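PDB 6EKT: protein P47 from Clostridium botulinum, which may form part of a progenitor toxin complex that protects botulinum neurotoxin on its way through the host gut, and resembles tubular lipid-binding proteins. Local coordinates for residues V37-K40 with H41-E44; G76-S79 with N80-R83; S382-H385 with W386-S390. One frame throughout, in Å; residues are numbered along the deposited sequence.

Contact 1 (V37-K40 with H41-E44)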
ATOM      1  N   VAL A  37       4.313  17.388   1.827  1.00 38.72           N
ATOM      2  CA  VAL A  37       5.064  16.876   2.977  1.00 38.20           C
ATOM      3  C   VAL A  37       6.559  16.810   2.659  1.00 37.22           C
ATOM      4  O   VAL A  37       7.375  17.288   3.450  1.00 38.94           O
ATOM      5  CB  VAL A  37       4.532  15.489   3.432  1.00 37.62           C
ATOM      6  CG1 VAL A  37       5.377  14.920   4.570  1.00 38.44           C
ATOM      7  CG2 VAL A  37       3.073  15.600   3.847  1.00 37.98           C
ATOM      8  N   VAL A  38       6.913  16.237   1.500  1.00 34.39           N
ATOM      9  CA  VAL A  38       8.320  16.089   1.125  1.00 33.74           C
ATOM     10  C   VAL A  38       9.006  17.461   1.003  1.00 34.14           C
ATOM     11  O   VAL A  38      10.136  17.629   1.454  1.00 34.38           O
ATOM     12  CB  VAL A  38       8.507  15.252  -0.164  1.00 32.06           C
ATOM     13  CG1 VAL A  38       9.971  15.174  -0.563  1.00 31.25           C
ATOM     14  CG2 VAL A  38       7.978  13.831   0.054  1.00 30.93           C
ATOM     15  N   ASN A  39       8.296  18.418   0.408  1.00 34.38           N
ATOM     16  CA  ASN A  39       8.800  19.763   0.164  1.00 36.01           C
ATOM     17  C   ASN A  39       9.203  20.472   1.444  1.00 38.69           C
ATOM     18  O   ASN A  39      10.198  21.213   1.462  1.00 39.62           O
ATOM     19  CB  ASN A  39       7.787  20.586  -0.632  1.00 35.55           C
ATOM     20  CG  ASN A  39       8.001  20.467  -2.137  1.00 34.28           C
ATOM     21  OD1 ASN A  39       9.076  20.070  -2.588  1.00 33.45           O
ATOM     22  ND2 ASN A  39       6.994  20.836  -2.913  1.00 33.81           N
ATOM     23  N   LYS A  40       8.451  20.208   2.510  1.00 40.48           N
ATOM     24  CA  LYS A  40       8.750  20.743   3.842  1.00 43.74           C
ATOM     25  C   LYS A  40      10.125  20.292   4.308  1.00 43.77           C
ATOM     26  O   LYS A  40      10.935  21.114   4.739  1.00 45.36           O
ATOM     27  CB  LYS A  40       7.674  20.333   4.854  1.00 46.24           C
ATOM     28  CG  LYS A  40       6.528  21.330   4.962  1.00 49.88           C
ATOM     29  CD  LYS A  40       5.517  20.968   6.049  1.00 52.90           C
ATOM     30  CE  LYS A  40       4.152  21.554   5.691  1.00 54.72           C
ATOM     31  NZ  LYS A  40       3.178  21.516   6.821  1.00 57.32           N
ATOM     32  N   HIS A  41      10.388  18.994   4.185  1.00 42.21           N
ATOM     33  CA  HIS A  41      11.665  18.421   4.584  1.00 42.72           C
ATOM     34  C   HIS A  41      12.815  18.757   3.629  1.00 42.64           C
ATOM     35  O   HIS A  41      13.951  18.967   4.073  1.00 43.08           O
ATOM     36  CB  HIS A  41      11.529  16.922   4.756  1.00 42.75           C
ATOM     37  CG  HIS A  41      10.551  16.527   5.820  1.00 44.21           C
ATOM     38  ND1 HIS A  41       9.441  15.748   5.557  1.00 44.19           N
ATOM     39  CD2 HIS A  41      10.514  16.800   7.147  1.00 45.82           C
ATOM     40  CE1 HIS A  41       8.767  15.553   6.677  1.00 44.70           C
ATOM     41  NE2 HIS A  41       9.396  16.180   7.656  1.00 46.63           N
ATOM     42  N   LEU A  42      12.525  18.803   2.326  1.00 40.70           N
ATOM     43  CA  LEU A  42      13.531  19.207   1.338  1.00 40.82           C
ATOM     44  C   LEU A  42      14.017  20.650   1.551  1.00 42.02           C
ATOM     45  O   LEU A  42      15.229  20.905   1.515  1.00 41.88           O
ATOM     46  CB  LEU A  42      13.009  19.006  -0.091  1.00 38.76           C
ATOM     47  CG  LEU A  42      13.940  19.303  -1.269  1.00 38.35           C
ATOM     48  CD1 LEU A  42      15.265  18.559  -1.201  1.00 38.14           C
ATOM     49  CD2 LEU A  42      13.203  18.970  -2.560  1.00 36.74           C
ATOM     50  N   LYS A  43      13.069  21.567   1.778  1.00 43.59           N
ATOM     51  CA  LYS A  43      13.359  22.964   2.140  1.00 46.09           C
ATOM     52  C   LYS A  43      14.247  23.091   3.387  1.00 48.14           C
ATOM     53  O   LYS A  43      15.201  23.875   3.377  1.00 48.58           O
ATOM     54  CB  LYS A  43      12.067  23.773   2.333  1.00 47.74           C
ATOM     55  CG  LYS A  43      12.272  25.293   2.434  1.00 50.81           C
ATOM     56  CD  LYS A  43      11.190  26.018   3.243  1.00 53.55           C
ATOM     57  CE  LYS A  43       9.808  26.024   2.588  1.00 53.25           C
ATOM     58  NZ  LYS A  43       9.721  26.652   1.232  1.00 54.06           N
ATOM     59  N   GLU A  44      13.923  22.342   4.445  1.00 49.31           N
ATOM     60  CA  GLU A  44      14.751  22.281   5.663  1.00 51.70           C
ATOM     61  C   GLU A  44      16.158  21.796   5.313  1.00 50.65           C
ATOM     62  O   GLU A  44      17.138  22.379   5.763  1.00 52.06           O
ATOM     63  CB  GLU A  44      14.118  21.376   6.741  1.00 54.55           C
ATOM     64  CG  GLU A  44      12.887  21.963   7.434  1.00 57.58           C
ATOM     65  CD  GLU A  44      12.016  20.954   8.187  1.00 59.13           C
ATOM     66  OE1 GLU A  44      12.046  19.721   7.918  1.00 59.91           O
ATOM     67  OE2 GLU A  44      11.248  21.411   9.055  1.00 61.55           O
TER
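His-41 lies alongside Val-37 one turn earlier in helix 35-49, the two side chains pointing the same way. Its CB sits 3.7 Å from Val-38 O. From there CG leaves beside the backbone N, anti to the carbonyl carbon (chi1 -62°), which carries the imidazole back toward the start of the helix. ND1 comes 3.3 Å from Val-37 O, which lies obliquely to the ring. CE1 rests at 4.0 Å against the CG1 methyl of Val-37, while CD2, at the other margin of the ring, is 3.4 Å from OE1 of Glu-44. Beyond the helix, Tyr-175, Asn-414 and Leu-416 touch the same side chain.

The helical backbone that carries these side chains is regular. Leu-42, Lys-43 and Glu-44 give their N-H groups to the carbonyls of Val-38, Asn-39 and Lys-40; the first is the shortest at 2.8 Å, and the last stretches to 3.2 Å. The extended Glu-44 side chain runs alongside this last carbonyl, with CG 3.4 Å from Lys-40 O. Lys-40 does not answer the carboxylate: its extended chain ends with NZ 8.4 Å from Glu-44 OE2. On another side of the helix, Asn-39 OD1 accepts the N-H of Ile-73, and Val-38 and Leu-42 pack on that same residue of strand 72-74.

Cohesion between the two turns therefore rests on main-chain hydrogen bonds and carbon contacts rather than on a Lys-Glu salt bridge, and the nearby carboxylate would be expected to favour a protonated imidazole somewhat.

Contact 2 (G76-S79 with N80-R83)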
ATOM      1  N   GLY A  76       4.442  17.631 -12.988  1.00 41.53           N
ATOM      2  CA  GLY A  76       4.811  17.545 -14.394  1.00 43.70           C
ATOM      3  C   GLY A  76       5.929  16.557 -14.611  1.00 45.21           C
ATOM      4  O   GLY A  76       6.215  16.169 -15.747  1.00 44.43           O
ATOM      5  N   GLY A  77       6.562  16.159 -13.508  1.00 48.12           N
ATOM      6  CA  GLY A  77       7.557  15.100 -13.501  1.00 49.47           C
ATOM      7  C   GLY A  77       7.035  13.848 -14.176  1.00 51.21           C
ATOM      8  O   GLY A  77       5.944  13.352 -13.867  1.00 52.87           O
ATOM      9  N   SER A  78       7.836  13.365 -15.075  1.00 52.06           N
ATOM     10  CA  SER A  78       7.526  12.223 -15.823  1.00 52.49           C
ATOM     11  C   SER A  78       8.113  11.043 -15.135  1.00 52.05           C
ATOM     12  O   SER A  78       9.244  11.106 -14.688  1.00 51.61           O
ATOM     13  CB  SER A  78       8.214  12.347 -17.167  1.00 51.83           C
ATOM     14  OG  SER A  78       9.568  12.750 -17.035  1.00 53.70           O
ATOM     15  N   SER A  79       7.340   9.981 -15.045  1.00 47.57           N
ATOM     16  CA  SER A  79       7.819   8.718 -14.523  1.00 47.25           C
ATOM     17  C   SER A  79       8.687   8.745 -13.272  1.00 45.74           C
ATOM     18  O   SER A  79       8.199   9.116 -12.234  1.00 43.73           O
ATOM     19  CB  SER A  79       8.499   7.915 -15.644  1.00 47.90           C
ATOM     20  OG  SER A  79       9.751   8.404 -15.988  1.00 48.80           O
ATOM     21  N   ASN A  80       9.956   8.382 -13.435  1.00 41.56           N
ATOM     22  CA  ASN A  80      10.900   8.301 -12.369  1.00 41.29           C
ATOM     23  C   ASN A  80      11.776   9.525 -12.163  1.00 37.30           C
ATOM     24  O   ASN A  80      12.807   9.421 -11.643  1.00 37.09           O
ATOM     25  CB  ASN A  80      11.744   7.052 -12.479  1.00 44.32           C
ATOM     26  CG  ASN A  80      12.337   6.878 -13.838  1.00 46.25           C
ATOM     27  OD1 ASN A  80      12.891   7.780 -14.367  1.00 46.30           O
ATOM     28  ND2 ASN A  80      12.235   5.696 -14.390  1.00 49.23           N
ATOM     29  N   PHE A  81      11.341  10.653 -12.657  1.00 34.38           N
ATOM     30  CA  PHE A  81      11.977  11.952 -12.395  1.00 32.79           C
ATOM     31  C   PHE A  81      11.100  12.760 -11.456  1.00 32.32           C
ATOM     32  O   PHE A  81       9.866  12.683 -11.520  1.00 33.42           O
ATOM     33  CB  PHE A  81      12.113  12.776 -13.695  1.00 31.83           C
ATOM     34  CG  PHE A  81      13.167  12.284 -14.638  1.00 31.68           C
ATOM     35  CD1 PHE A  81      12.855  11.329 -15.620  1.00 31.46           C
ATOM     36  CD2 PHE A  81      14.466  12.805 -14.584  1.00 31.43           C
ATOM     37  CE1 PHE A  81      13.829  10.896 -16.513  1.00 31.97           C
ATOM     38  CE2 PHE A  81      15.444  12.364 -15.465  1.00 31.73           C
ATOM     39  CZ  PHE A  81      15.123  11.405 -16.430  1.00 31.70           C
ATOM     40  N   LEU A  82      11.734  13.573 -10.614  1.00 31.39           N
ATOM     41  CA  LEU A  82      11.035  14.678  -9.976  1.00 30.64           C
ATOM     42  C   LEU A  82      11.341  15.964 -10.719  1.00 30.25           C
ATOM     43  O   LEU A  82      12.507  16.230 -11.030  1.00 29.95           O
ATOM     44  CB  LEU A  82      11.483  14.860  -8.520  1.00 31.10           C
ATOM     45  CG  LEU A  82      11.064  13.886  -7.440  1.00 31.59           C
ATOM     46  CD1 LEU A  82      11.627  14.382  -6.120  1.00 32.48           C
ATOM     47  CD2 LEU A  82       9.549  13.740  -7.343  1.00 31.18           C
ATOM     48  N   ARG A  83      10.306  16.755 -10.993  1.00 29.33           N
ATOM     49  CA  ARG A  83      10.504  18.123 -11.489  1.00 29.23           C
ATOM     50  C   ARG A  83      10.694  19.079 -10.307  1.00 30.02           C
ATOM     51  O   ARG A  83       9.922  19.032  -9.349  1.00 30.04           O
ATOM     52  CB  ARG A  83       9.342  18.570 -12.370  1.00 29.29           C
ATOM     53  CG  ARG A  83       9.707  19.799 -13.197  1.00 29.89           C
ATOM     54  CD  ARG A  83       8.620  20.172 -14.171  1.00 30.38           C
ATOM     55  NE  ARG A  83       8.500  19.249 -15.310  1.00 30.51           N
ATOM     56  CZ  ARG A  83       7.598  19.390 -16.282  1.00 31.35           C
ATOM     57  NH1 ARG A  83       6.738  20.404 -16.263  1.00 32.36           N
ATOM     58  NH2 ARG A  83       7.542  18.515 -17.273  1.00 31.44           N
TER
HETATM   59  O   HOH W   1       7.399  16.213 -10.473  1.00 43.11           O
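Phe-81 N donates to Ser-78 O (3.0 Å, 161° at the hydrogen), closing a type II' beta turn with Ser-79 and Asn-80 at its corners. Ser-79 takes the positive phi of 43° that the turn requires, and its OG makes a weak hydrogen bond back to Ser-78 O. The same carbonyl oxygen lies in the plane of the Phe-81 ring at its edge, 3.7 Å from CD1.

At the open end, the guanidinium of Arg-83 lays one face against the peptide of Gly-76, whose carbonyl carbon stands 3.5 Å above the plane. NH2 is 3.1 Å from Gly-76 O, but the angle is too poor for a hydrogen bond; the absence of a side chain on Gly-76 gives the group room to lie there. One water accepts from Arg-83 N at 3.0 Å and, weakly, from Gly-77 N, bridging the two arms.

In the next shell, Glu-110 forms a salt bridge with Arg-83 NE, Lys-112 bonds to Asn-80 OD1, and Lys-140 makes a cation-pi contact with Phe-81. The hairpin joins strand 72-74 to strand 81-88, which pairs on its other flank with strand 108-118, while Ser-79 bonds through its backbone to Tyr-198 of strand 193-199.

Contact 3 (S382-H385 with W386-S390)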
ATOM      1  N   SER A 382     -35.208 -27.887  16.135  1.00 23.13           N
ATOM      2  CA  SER A 382     -34.499 -26.982  17.065  1.00 23.71           C
ATOM      3  C   SER A 382     -32.986 -27.016  16.868  1.00 21.97           C
ATOM      4  O   SER A 382     -32.340 -25.959  16.798  1.00 21.50           O
ATOM      5  CB  SER A 382     -34.877 -27.295  18.522  1.00 26.27           C
ATOM      6  OG  SER A 382     -36.211 -26.830  18.760  1.00 31.72           O
ATOM      7  N   VAL A 383     -32.422 -28.220  16.751  1.00 20.40           N
ATOM      8  CA  VAL A 383     -30.971 -28.367  16.604  1.00 19.75           C
ATOM      9  C   VAL A 383     -30.502 -27.674  15.325  1.00 19.72           C
ATOM     10  O   VAL A 383     -29.465 -26.992  15.322  1.00 19.42           O
ATOM     11  CB  VAL A 383     -30.517 -29.864  16.653  1.00 19.92           C
ATOM     12  CG1 VAL A 383     -29.029 -30.024  16.289  1.00 19.83           C
ATOM     13  CG2 VAL A 383     -30.735 -30.437  18.046  1.00 19.73           C
ATOM     14  N   THR A 384     -31.278 -27.828  14.248  1.00 19.09           N
ATOM     15  CA  THR A 384     -30.915 -27.254  12.933  1.00 19.32           C
ATOM     16  C   THR A 384     -30.948 -25.727  12.986  1.00 19.29           C
ATOM     17  O   THR A 384     -30.003 -25.073  12.542  1.00 18.86           O
ATOM     18  CB  THR A 384     -31.828 -27.809  11.830  1.00 19.29           C
ATOM     19  OG1 THR A 384     -31.752 -29.243  11.843  1.00 19.77           O
ATOM     20  CG2 THR A 384     -31.406 -27.281  10.443  1.00 19.56           C
ATOM     21  N   HIS A 385     -32.008 -25.176  13.579  1.00 19.78           N
ATOM     22  CA  HIS A 385     -32.142 -23.753  13.810  1.00 21.14           C
ATOM     23  C   HIS A 385     -31.005 -23.187  14.658  1.00 21.45           C
ATOM     24  O   HIS A 385     -30.369 -22.219  14.226  1.00 21.62           O
ATOM     25  CB  HIS A 385     -33.494 -23.426  14.458  1.00 22.08           C
ATOM     26  CG  HIS A 385     -33.712 -21.962  14.674  1.00 23.89           C
ATOM     27  ND1 HIS A 385     -33.878 -21.071  13.636  1.00 24.71           N
ATOM     28  CD2 HIS A 385     -33.776 -21.230  15.811  1.00 24.46           C
ATOM     29  CE1 HIS A 385     -34.041 -19.852  14.128  1.00 25.10           C
ATOM     30  NE2 HIS A 385     -33.993 -19.925  15.446  1.00 25.52           N
ATOM     31  N   TRP A 386     -30.737 -23.783  15.829  1.00 21.70           N
ATOM     32  CA  TRP A 386     -29.609 -23.340  16.683  1.00 22.56           C
ATOM     33  C   TRP A 386     -28.256 -23.409  15.957  1.00 21.23           C
ATOM     34  O   TRP A 386     -27.409 -22.498  16.076  1.00 21.54           O
ATOM     35  CB  TRP A 386     -29.547 -24.170  17.975  1.00 24.52           C
ATOM     36  CG  TRP A 386     -30.160 -23.516  19.179  1.00 27.49           C
ATOM     37  CD1 TRP A 386     -29.492 -23.079  20.296  1.00 28.84           C
ATOM     38  CD2 TRP A 386     -31.549 -23.257  19.419  1.00 28.80           C
ATOM     39  NE1 TRP A 386     -30.378 -22.546  21.197  1.00 30.91           N
ATOM     40  CE2 TRP A 386     -31.643 -22.639  20.685  1.00 30.64           C
ATOM     41  CE3 TRP A 386     -32.724 -23.465  18.678  1.00 29.56           C
ATOM     42  CZ2 TRP A 386     -32.873 -22.230  21.241  1.00 32.15           C
ATOM     43  CZ3 TRP A 386     -33.955 -23.059  19.238  1.00 31.60           C
ATOM     44  CH2 TRP A 386     -34.010 -22.449  20.503  1.00 32.23           C
ATOM     45  N   SER A 387     -28.052 -24.476  15.193  1.00 20.14           N
ATOM     46  CA  SER A 387     -26.789 -24.647  14.443  1.00 20.10           C
ATOM     47  C   SER A 387     -26.597 -23.529  13.407  1.00 19.82           C
ATOM     48  O   SER A 387     -25.515 -22.917  13.302  1.00 19.16           O
ATOM     49  CB  SER A 387     -26.752 -26.017  13.743  1.00 20.02           C
ATOM     50  OG  SER A 387     -26.744 -27.073  14.686  1.00 19.66           O
ATOM     51  N   ILE A 388     -27.641 -23.285  12.613  1.00 19.76           N
ATOM     52  CA  ILE A 388     -27.584 -22.240  11.587  1.00 19.69           C
ATOM     53  C   ILE A 388     -27.369 -20.864  12.236  1.00 20.12           C
ATOM     54  O   ILE A 388     -26.461 -20.112  11.815  1.00 20.01           O
ATOM     55  CB  ILE A 388     -28.859 -22.254  10.680  1.00 19.74           C
ATOM     56  CG1 ILE A 388     -28.830 -23.478   9.742  1.00 19.26           C
ATOM     57  CG2 ILE A 388     -28.939 -20.963   9.850  1.00 20.01           C
ATOM     58  CD1 ILE A 388     -30.153 -23.769   9.034  1.00 20.19           C
ATOM     59  N   LYS A 389     -28.138 -20.562  13.288  1.00 21.39           N
ATOM     60  CA  LYS A 389     -28.017 -19.246  13.974  1.00 22.53           C
ATOM     61  C   LYS A 389     -26.637 -19.074  14.612  1.00 22.47           C
ATOM     62  O   LYS A 389     -26.034 -17.981  14.524  1.00 22.37           O
ATOM     63  CB  LYS A 389     -29.118 -19.043  15.008  1.00 23.77           C
ATOM     64  CG  LYS A 389     -30.514 -18.923  14.376  1.00 24.88           C
ATOM     65  CD  LYS A 389     -30.735 -17.590  13.700  1.00 25.63           C
ATOM     66  CE  LYS A 389     -30.756 -16.432  14.700  1.00 27.39           C
ATOM     67  NZ  LYS A 389     -30.907 -15.111  14.011  1.00 28.78           N
ATOM     68  N   SER A 390     -26.124 -20.155  15.204  1.00 22.08           N
ATOM     69  CA  SER A 390     -24.777 -20.121  15.815  1.00 22.43           C
ATOM     70  C   SER A 390     -23.710 -19.733  14.793  1.00 22.27           C
ATOM     71  O   SER A 390     -22.934 -18.793  15.018  1.00 22.50           O
ATOM     72  CB  SER A 390     -24.420 -21.459  16.476  1.00 22.68           C
ATOM     73  OG  SER A 390     -23.140 -21.375  17.084  1.00 23.27           O
TER
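Ser-382, Val-383, Thr-384 and His-385 each accept an N-H four residues on, from Trp-386, Ser-387, Ile-388 and Lys-389. The bond to Ser-382 O is almost straight, at 177°. Val-383 O is gripped twice: Ser-387 N and Ser-387 OG reach it from opposite faces of the carbonyl plane. With OG beside its own backbone N (chi1 -65°), the hydroxyl turns back along the helix and donates at 2.8 Å, which satisfies this buried polar group.

Helix 374-394, the longest of the chain, packs against several strands of a curled antiparallel sheet and is probably the long helix that the middle sheet of this TULIP-like fold wraps around. Its buried side faces the strands: Val-383 packs on Val-324, Leu-326 and Tyr-299. Thr-384 CG2 lies 4.0 Å from Ile-388 CD1, the two side chains running side by side, and Thr-384 also touches Tyr-365 and Tyr-367. Thr-384 OG1 bonds to Ser-334 and to Leu-380 O.

The aromatic contacts occupy the exposed side. Lys-389 CG sits over one face of the His-385 imidazole, 3.9 Å from its centroid, in a CH-pi contact. His-385 and Trp-386 meet obliquely, with planes at 75° and His-385 CD2 3.8 Å from Trp-386 CE3. The indole also brings its edge to the backbone, placing CE3 3.1 Å from Ser-382 O, and it touches Val-294 of strand 292-294.

Contacts 1 and 2 lie on the same side of the chain's centre, their centres about 17 Å apart, and share strand 72-74: Ile-73 packs against the helix of contact 1 and against Leu-82, while Ile-74 pairs with Arg-83. Contact 3 lies at the far end of the elongated molecule, about 60 Å between centres from either. Both helical contacts are partly buried, with aliphatic residues turned to strands, but only contact 3 adds a serine side-chain bond to the backbone and a CH-pi contact. Contact 2 is a surface turn, where a single direct main-chain bond, a water and outlying charged partners replace the repeated bonding of a helix.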